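Local coordinates for protein succinyl-CoA:3-ketoacid-coenzyme A transferase subunit B (Helicobacter pylori, PDB 3RRL) that catalyses, as one of two kinds of subunit, the transfer of coenzyme A from succinyl-CoA to a 3-oxo acid, releasing succinate, at residues A96-M101 / G123-L128; A4-A9 / A30-G35; T169-F174 / K196-A201. All blocks are in the same frame, centred on the assembly; numbering follows the deposited sequence.

The three contacts follow one another along the chain without interleaving, in the order contact 2, contact 1, contact 3, and their centres lie about 18 to 20 Å apart. All belong to the same coenzyme A transferase fold, built round a large mixed sheet. Contact 1 packs helix 125-131 on central strand 95-98, contact 2 joins helix 2-10 to the loop 30-35, and contact 3 sets the end of helix 192-198 beside strand 172-177. Contacts 2 and 3 touch, Ile-5 CG1 lying 3.5 Å from Asp-170 N, so helix 2-10 packs against the hairpin turn of contact 3. Contact 1 approaches the predicted catalytic glutamate, whereas the others lie away from it.

Contact 1: residues A96-M101 / G123-L128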
loop_
_atom_site.group_PDB
_atom_site.type_symbol
_atom_site.label_atom_id
_atom_site.label_comp_id
_atom_site.label_asym_id
_atom_site.label_seq_id
_atom_site.Cartn_x
_atom_site.Cartn_y
_atom_site.Cartn_z
ATOM N N ALA B 96 19.972 -8.901 6.023
ATOM C CA ALA B 96 20.237 -7.543 6.463
ATOM C C ALA B 96 21.485 -7.575 7.325
ATOM O O ALA B 96 21.563 -8.339 8.290
ATOM C CB ALA B 96 19.067 -6.986 7.241
ATOM N N ILE B 97 22.466 -6.761 6.953
ATOM C CA ILE B 97 23.698 -6.652 7.710
ATOM C C ILE B 97 23.722 -5.301 8.394
ATOM O O ILE B 97 23.446 -4.274 7.767
ATOM C CB ILE B 97 24.927 -6.815 6.815
ATOM C CG1 ILE B 97 24.830 -8.127 6.025
ATOM C CG2 ILE B 97 26.192 -6.795 7.659
ATOM C CD1 ILE B 97 26.033 -8.410 5.163
ATOM N N LEU B 98 24.031 -5.309 9.687
ATOM C CA LEU B 98 23.933 -4.107 10.504
ATOM C C LEU B 98 25.139 -3.958 11.411
ATOM O O LEU B 98 25.787 -4.948 11.773
ATOM C CB LEU B 98 22.668 -4.144 11.373
ATOM C CG LEU B 98 21.278 -4.127 10.737
ATOM C CD1 LEU B 98 20.709 -5.531 10.651
ATOM C CD2 LEU B 98 20.349 -3.253 11.554
ATOM N N GLY B 99 25.439 -2.714 11.777
ATOM C CA GLY B 99 26.428 -2.451 12.804
ATOM C C GLY B 99 25.741 -2.476 14.152
ATOM O O GLY B 99 24.517 -2.511 14.214
ATOM N N GLY B 100 26.510 -2.473 15.235
ATOM C CA GLY B 100 25.916 -2.400 16.555
ATOM C C GLY B 100 26.837 -1.764 17.572
ATOM O O GLY B 100 28.061 -1.772 17.423
HETATM N N MSE B 101 26.243 -1.151 18.586
HETATM C CA MSE B 101 26.991 -0.722 19.765
HETATM C C MSE B 101 27.117 -1.816 20.826
HETATM O O MSE B 101 28.144 -1.937 21.491
HETATM C CB MSE B 101 26.407 0.570 20.313
HETATM C CG MSE B 101 26.472 1.688 19.278
HETATM SE SE MSE B 101 25.516 3.273 19.819
HETATM C CE MSE B 101 23.732 2.518 19.925
ATOM N N GLY B 123 15.995 5.295 12.102
ATOM C CA GLY B 123 15.795 5.075 10.677
ATOM C C GLY B 123 15.064 3.752 10.439
ATOM O O GLY B 123 14.076 3.447 11.109
ATOM N N GLY B 124 15.562 2.941 9.509
ATOM C CA GLY B 124 14.917 1.679 9.188
ATOM C C GLY B 124 15.450 0.452 9.914
ATOM O O GLY B 124 15.013 -0.671 9.648
ATOM N N ALA B 125 16.378 0.655 10.844
ATOM C CA ALA B 125 17.015 -0.461 11.550
ATOM C C ALA B 125 16.025 -1.351 12.311
ATOM O O ALA B 125 16.141 -2.581 12.306
ATOM C CB ALA B 125 18.094 0.053 12.486
HETATM N N MSE B 126 15.047 -0.738 12.966
HETATM C CA MSE B 126 14.053 -1.526 13.686
HETATM C C MSE B 126 13.212 -2.411 12.767
HETATM O O MSE B 126 12.870 -3.535 13.132
HETATM C CB MSE B 126 13.167 -0.633 14.546
HETATM C CG MSE B 126 13.916 -0.023 15.709
HETATM SE SE MSE B 126 12.703 0.702 17.013
HETATM C CE MSE B 126 13.992 1.238 18.371
ATOM N N ASP B 127 12.889 -1.908 11.580
ATOM C CA ASP B 127 12.138 -2.686 10.601
ATOM C C ASP B 127 12.967 -3.854 10.070
ATOM O O ASP B 127 12.480 -4.989 9.971
ATOM C CB ASP B 127 11.690 -1.803 9.436
ATOM C CG ASP B 127 10.661 -0.767 9.844
ATOM O OD1 ASP B 127 9.458 -1.122 9.892
ATOM O OD2 ASP B 127 11.053 0.398 10.110
ATOM N N LEU B 128 14.223 -3.569 9.738
ATOM C CA LEU B 128 15.108 -4.567 9.151
ATOM C C LEU B 128 15.395 -5.780 10.060
ATOM O O LEU B 128 15.376 -6.914 9.581
ATOM C CB LEU B 128 16.404 -3.910 8.663
ATOM C CG LEU B 128 16.273 -3.185 7.316
ATOM C CD1 LEU B 128 17.188 -1.975 7.257
ATOM C CD2 LEU B 128 16.535 -4.118 6.131
#
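Ala-96 and Leu-98, on strand 95-98, meet Leu-128 and Ala-125 on helix 125-131 in a beta-alpha-beta crossover of the alpha/beta coenzyme A transferase fold. After strand 95-98 the chain makes a long excursion before helix 125-131, which then leads into strand 134-138, the parallel neighbour of 95-98 in the main sheet. The contact illustrates how strand residues two apart can serve one helix: each pair joins an alanine to a leucine, with the small and large partners exchanged.

The closer, fully buried part is at Ala-96. Its CB points at the helix and receives methyl CD2 of Leu-128 at 4.0 Å, while the CA atoms of the pair are 6.5 Å apart. Leu-128 also touches Asn-20, Ile-88 and Glu-43, the last predicted to be the active-site residue. Its side chain thus packs next to the probable catalytic position.

Towards the end of the strand the backbones separate, and Leu-98 and Ala-125 have CA atoms 7.9 Å apart. Leu-98 bridges the wider gap with one branch: CG stands anti to the carbonyl carbon (chi1 -65°), and CD2 comes within 4.1 Å of Ala-125 CB. Ala-125 is partly exposed, and Asn-111 of strand 109-114 touches both members of this pair. Beyond it the chain leaves the helix through Gly-99 and Gly-100, which are also partly exposed.

No hydrogen bond crosses between the two segments, so the join is purely apolar. The helix has polar partners on another side: both carboxylate oxygens of Asp-127 bond to a chain of another protein in the assembly. The first turn is closed internally, with Leu-128 N donating to Gly-124 O at 3.0 Å.

Contact 2: residues A4-A9 / A30-G35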
loop_
_atom_site.group_PDB
_atom_site.type_symbol
_atom_site.label_atom_id
_atom_site.label_comp_id
_atom_site.label_asym_id
_atom_site.label_seq_id
_atom_site.Cartn_x
_atom_site.Cartn_y
_atom_site.Cartn_z
ATOM N N ALA B 4 39.155 -7.869 8.847
ATOM C CA ALA B 4 38.772 -9.249 9.146
ATOM C C ALA B 4 37.256 -9.388 9.316
ATOM O O ALA B 4 36.677 -10.425 8.995
ATOM C CB ALA B 4 39.512 -9.761 10.385
ATOM N N ILE B 5 36.620 -8.334 9.815
ATOM C CA ILE B 5 35.176 -8.331 9.998
ATOM C C ILE B 5 34.468 -8.312 8.650
ATOM O O ILE B 5 33.577 -9.115 8.382
ATOM C CB ILE B 5 34.728 -7.087 10.787
ATOM C CG1 ILE B 5 35.368 -7.073 12.179
ATOM C CG2 ILE B 5 33.224 -7.040 10.884
ATOM C CD1 ILE B 5 35.062 -5.814 12.992
ATOM N N ILE B 6 34.877 -7.373 7.807
ATOM C CA ILE B 6 34.238 -7.142 6.525
ATOM C C ILE B 6 34.372 -8.348 5.610
ATOM O O ILE B 6 33.377 -8.870 5.099
ATOM C CB ILE B 6 34.814 -5.883 5.857
ATOM C CG1 ILE B 6 34.301 -4.641 6.585
ATOM C CG2 ILE B 6 34.443 -5.832 4.375
ATOM C CD1 ILE B 6 35.149 -3.409 6.352
ATOM N N LYS B 7 35.604 -8.797 5.417
ATOM C CA LYS B 7 35.871 -9.970 4.596
ATOM C C LYS B 7 35.145 -11.236 5.072
ATOM O O LYS B 7 34.745 -12.063 4.252
ATOM C CB LYS B 7 37.380 -10.203 4.466
ATOM C CG LYS B 7 38.042 -9.117 3.618
ATOM C CD LYS B 7 39.481 -9.426 3.254
ATOM C CE LYS B 7 40.040 -8.329 2.355
ATOM N NZ LYS B 7 41.477 -8.535 2.013
ATOM N N ARG B 8 34.963 -11.386 6.381
ATOM C CA ARG B 8 34.241 -12.550 6.898
ATOM C C ARG B 8 32.746 -12.375 6.648
ATOM O O ARG B 8 32.050 -13.322 6.289
ATOM C CB ARG B 8 34.530 -12.769 8.387
ATOM C CG ARG B 8 33.739 -13.910 9.020
ATOM C CD ARG B 8 33.936 -15.231 8.270
ATOM N NE ARG B 8 33.074 -16.291 8.795
ATOM C CZ ARG B 8 31.792 -16.444 8.465
ATOM N NH1 ARG B 8 31.082 -17.426 8.993
ATOM N NH2 ARG B 8 31.216 -15.618 7.603
ATOM N N ALA B 9 32.264 -11.150 6.818
ATOM C CA ALA B 9 30.871 -10.832 6.520
ATOM C C ALA B 9 30.540 -11.091 5.051
ATOM O O ALA B 9 29.439 -11.540 4.725
ATOM C CB ALA B 9 30.570 -9.386 6.880
ATOM N N ALA B 30 29.884 -4.542 0.429
ATOM C CA ALA B 30 29.608 -4.550 -1.003
ATOM C C ALA B 30 30.894 -4.568 -1.824
ATOM O O ALA B 30 30.943 -5.155 -2.902
ATOM C CB ALA B 30 28.761 -3.355 -1.384
ATOM N N ASN B 31 31.936 -3.926 -1.310
ATOM C CA ASN B 31 33.205 -3.854 -2.027
ATOM C C ASN B 31 33.929 -5.198 -2.157
ATOM O O ASN B 31 34.773 -5.369 -3.033
ATOM C CB ASN B 31 34.121 -2.808 -1.386
ATOM C CG ASN B 31 33.497 -1.423 -1.369
ATOM O OD1 ASN B 31 32.582 -1.134 -2.146
ATOM N ND2 ASN B 31 33.987 -0.558 -0.482
ATOM N N GLU B 32 33.588 -6.146 -1.307
ATOM C CA GLU B 32 34.219 -7.450 -1.329
ATOM C C GLU B 32 33.532 -8.425 -2.249
ATOM O O GLU B 32 33.962 -9.551 -2.401
ATOM C CB GLU B 32 34.261 -8.020 0.074
ATOM C CG GLU B 32 34.891 -7.095 1.083
ATOM C CD GLU B 32 36.330 -6.785 0.769
ATOM O OE1 GLU B 32 36.992 -7.611 0.125
ATOM O OE2 GLU B 32 36.802 -5.715 1.172
ATOM N N VAL B 33 32.438 -7.999 -2.845
ATOM C CA VAL B 33 31.646 -8.893 -3.656
ATOM C C VAL B 33 31.434 -8.359 -5.050
ATOM O O VAL B 33 30.390 -8.561 -5.635
ATOM C CB VAL B 33 30.293 -9.149 -3.010
ATOM C CG1 VAL B 33 29.577 -10.239 -3.743
ATOM C CG2 VAL B 33 30.470 -9.541 -1.569
ATOM N N SER B 34 32.443 -7.717 -5.605
ATOM C CA SER B 34 32.259 -6.915 -6.795
ATOM C C SER B 34 31.657 -7.670 -7.959
ATOM O O SER B 34 30.745 -7.162 -8.595
ATOM C CB SER B 34 33.586 -6.296 -7.222
ATOM N N GLY B 35 32.090 -8.880 -8.244
ATOM C CA GLY B 35 31.386 -9.560 -9.304
ATOM C C GLY B 35 30.563 -10.692 -8.758
ATOM O O GLY B 35 31.043 -11.804 -8.620
#
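Glu-32 lays the aliphatic part of its side chain across Ile-6 and brings its carboxylate alongside Lys-7, so that one residue of the loop 30-35 spans two neighbouring positions of helix 2-10. The contact is a small example of a charged side chain packing through its carbon atoms. CG of Glu-32 sits 3.6 Å from CG2 of Ile-6, and the two side chains cross at about a right angle. The branch used is set by the isoleucine torsion: with chi1 at -73°, CG2 lies anti to the backbone N and is the methyl offered to the glutamate, leaving CG1 beside that N.

Beyond CG the glutamate bends (chi2 -62°), and the carboxylate spreads over both partners. OE2 stays near the isoleucine, 4.0 Å from the same CG2. OE1 faces the stem of Lys-7, at 3.9 Å from CG and 3.8 Å from CE, a carbon approach along an extended chain. The ammonium is not gripped here: Lys-7 NZ remains 5.0 Å from Glu-32 OE1 and instead makes a salt bridge with Glu-3, one turn earlier in the helix. Attraction between the opposite charges may still favour the pairing at longer range.

Ile-6 is buried, packing also on Leu-25 and Leu-28, whereas Glu-32 and Lys-7 are exposed. On the loop side, Val-33 N donates to Ala-30 O at 3.2 Å, which curls the backbone where Glu-32 is presented. Ile-5 and Ala-9 reach Ile-138 on the sheet. The helix thus shows the division of an amphipathic helix flanking the sheet of an alpha/beta fold, with apolar residues turned inward and charged ones at the surface.

Contact 3: residues T169-F174 / K196-A201; sequences TDLAVF and KEKTEA
The Phe-174 ring meets Thr-199 at a slant, with OG1 4.4 Å from CZ, and shares its surroundings with Leu-167, Met-181 and Leu-183 of the adjoining strands. A second flat group, the His-141 imidazole, joins the two segments through its nitrogens: ND1 is hydrogen-bonded to Thr-169 OG1 and NE2 to Thr-199 OG1. The setting is a beta-hairpin of strands 166-168 and 172-177, whose turn and second strand pack against the end of helix 192-198. It exemplifies a sparse contact in which a third residue supplies the polar link.

The closest direct touch is apolar. Leu-171, at the turn, directs CD1 against the stem of Lys-198, 3.6 Å from CD and 3.8 Å from CB. The lysine chain is extended beyond CG, and the leucine crosses it at about a right angle, meeting its carbons rather than its charge. The ammonium lies well short of a salt bridge here, NZ being 6.1 Å from Asp-170 OD2. Thr-199, just past the helix, also bonds through OG1 to Val-195 O in its last turn.

Thr-169 organises the turn that presents Leu-171. Its OG1 forms an ST turn and ST motif, accepting from Leu-171 N at 3.1 Å and, almost straight at 175°, from Ala-172 N at 3.2 Å.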
loop_
_atom_site.group_PDB
_atom_site.type_symbol
_atom_site.label_atom_id
_atom_site.label_comp_id
_atom_site.label_asym_id
_atom_site.label_seq_id
_atom_site.Cartn_x
_atom_site.Cartn_y
_atom_site.Cartn_z
ATOM N N THR B 169 32.547 -10.426 14.783
ATOM C CA THR B 169 33.458 -9.388 15.262
ATOM C C THR B 169 34.895 -9.645 14.779
ATOM O O THR B 169 35.152 -10.612 14.053
ATOM C CB THR B 169 33.434 -9.263 16.807
ATOM O OG1 THR B 169 34.210 -10.313 17.400
ATOM C CG2 THR B 169 32.008 -9.330 17.324
ATOM N N ASP B 170 35.823 -8.781 15.176
ATOM C CA ASP B 170 37.235 -8.950 14.818
ATOM C C ASP B 170 37.866 -10.150 15.537
ATOM O O ASP B 170 38.963 -10.603 15.188
ATOM C CB ASP B 170 38.025 -7.674 15.132
ATOM C CG ASP B 170 37.689 -7.106 16.501
ATOM O OD1 ASP B 170 36.490 -6.880 16.768
ATOM O OD2 ASP B 170 38.614 -6.905 17.320
ATOM N N LEU B 171 37.163 -10.657 16.543
ATOM C CA LEU B 171 37.628 -11.800 17.330
ATOM C C LEU B 171 36.980 -13.097 16.868
ATOM O O LEU B 171 37.672 -14.072 16.571
ATOM C CB LEU B 171 37.397 -11.597 18.831
ATOM C CG LEU B 171 38.082 -10.389 19.465
ATOM C CD1 LEU B 171 37.909 -10.410 20.982
ATOM C CD2 LEU B 171 39.554 -10.356 19.090
ATOM N N ALA B 172 35.656 -13.114 16.846
ATOM C CA ALA B 172 34.920 -14.336 16.600
ATOM C C ALA B 172 33.589 -14.222 15.875
ATOM O O ALA B 172 33.053 -13.147 15.676
ATOM C CB ALA B 172 34.709 -15.036 17.905
ATOM N N VAL B 173 33.085 -15.379 15.475
ATOM C CA VAL B 173 31.778 -15.502 14.881
ATOM C C VAL B 173 30.887 -16.276 15.851
ATOM O O VAL B 173 31.248 -17.334 16.325
ATOM C CB VAL B 173 31.824 -16.224 13.543
ATOM C CG1 VAL B 173 30.454 -16.300 12.948
ATOM C CG2 VAL B 173 32.771 -15.541 12.619
ATOM N N PHE B 174 29.717 -15.723 16.134
ATOM C CA PHE B 174 28.767 -16.328 17.036
ATOM C C PHE B 174 27.443 -16.525 16.333
ATOM O O PHE B 174 27.095 -15.773 15.443
ATOM C CB PHE B 174 28.496 -15.422 18.230
ATOM C CG PHE B 174 29.690 -15.124 19.069
ATOM C CD1 PHE B 174 29.964 -15.874 20.189
ATOM C CD2 PHE B 174 30.516 -14.068 18.761
ATOM C CE1 PHE B 174 31.044 -15.591 20.964
ATOM C CE2 PHE B 174 31.601 -13.783 19.541
ATOM C CZ PHE B 174 31.864 -14.543 20.643
ATOM N N LYS B 196 37.053 -15.599 25.360
ATOM C CA LYS B 196 36.455 -15.730 26.682
ATOM C C LYS B 196 36.759 -14.492 27.504
ATOM O O LYS B 196 35.881 -13.930 28.162
ATOM C CB LYS B 196 37.007 -16.953 27.409
ATOM C CG LYS B 196 36.642 -18.285 26.800
ATOM C CD LYS B 196 37.271 -19.401 27.619
ATOM C CE LYS B 196 36.875 -20.779 27.122
ATOM N NZ LYS B 196 37.667 -21.829 27.825
ATOM N N GLU B 197 38.021 -14.082 27.460
ATOM C CA GLU B 197 38.499 -12.939 28.217
ATOM C C GLU B 197 37.781 -11.653 27.819
ATOM O O GLU B 197 37.441 -10.828 28.666
ATOM C CB GLU B 197 40.001 -12.787 27.994
ATOM C CG GLU B 197 40.634 -11.599 28.690
ATOM C CD GLU B 197 42.122 -11.499 28.403
ATOM O OE1 GLU B 197 42.520 -11.768 27.247
ATOM O OE2 GLU B 197 42.891 -11.164 29.332
ATOM N N LYS B 198 37.548 -11.484 26.522
ATOM C CA LYS B 198 36.972 -10.240 26.022
ATOM C C LYS B 198 35.449 -10.259 25.885
ATOM O O LYS B 198 34.863 -9.324 25.351
ATOM C CB LYS B 198 37.640 -9.810 24.714
ATOM C CG LYS B 198 39.084 -9.366 24.892
ATOM C CD LYS B 198 39.583 -8.622 23.667
ATOM C CE LYS B 198 41.001 -8.117 23.868
ATOM N NZ LYS B 198 41.423 -7.222 22.752
ATOM N N THR B 199 34.816 -11.329 26.351
ATOM C CA THR B 199 33.370 -11.465 26.225
ATOM C C THR B 199 32.686 -11.582 27.582
ATOM O O THR B 199 33.021 -12.455 28.378
ATOM C CB THR B 199 33.011 -12.690 25.384
ATOM O OG1 THR B 199 33.639 -12.581 24.103
ATOM C CG2 THR B 199 31.504 -12.786 25.197
ATOM N N GLU B 200 31.741 -10.685 27.847
ATOM C CA GLU B 200 30.939 -10.752 29.065
ATOM C C GLU B 200 29.794 -11.754 28.927
ATOM O O GLU B 200 29.493 -12.500 29.859
ATOM C CB GLU B 200 30.382 -9.376 29.422
ATOM C CG GLU B 200 31.445 -8.310 29.609
ATOM C CD GLU B 200 30.850 -6.951 29.935
ATOM O OE1 GLU B 200 31.623 -5.972 30.032
ATOM O OE2 GLU B 200 29.613 -6.859 30.091
ATOM N N ALA B 201 29.158 -11.767 27.759
ATOM C CA ALA B 201 28.038 -12.663 27.506
ATOM C C ALA B 201 28.448 -14.105 27.776
ATOM O O ALA B 201 29.599 -14.477 27.559
ATOM C CB ALA B 201 27.558 -12.512 26.066
#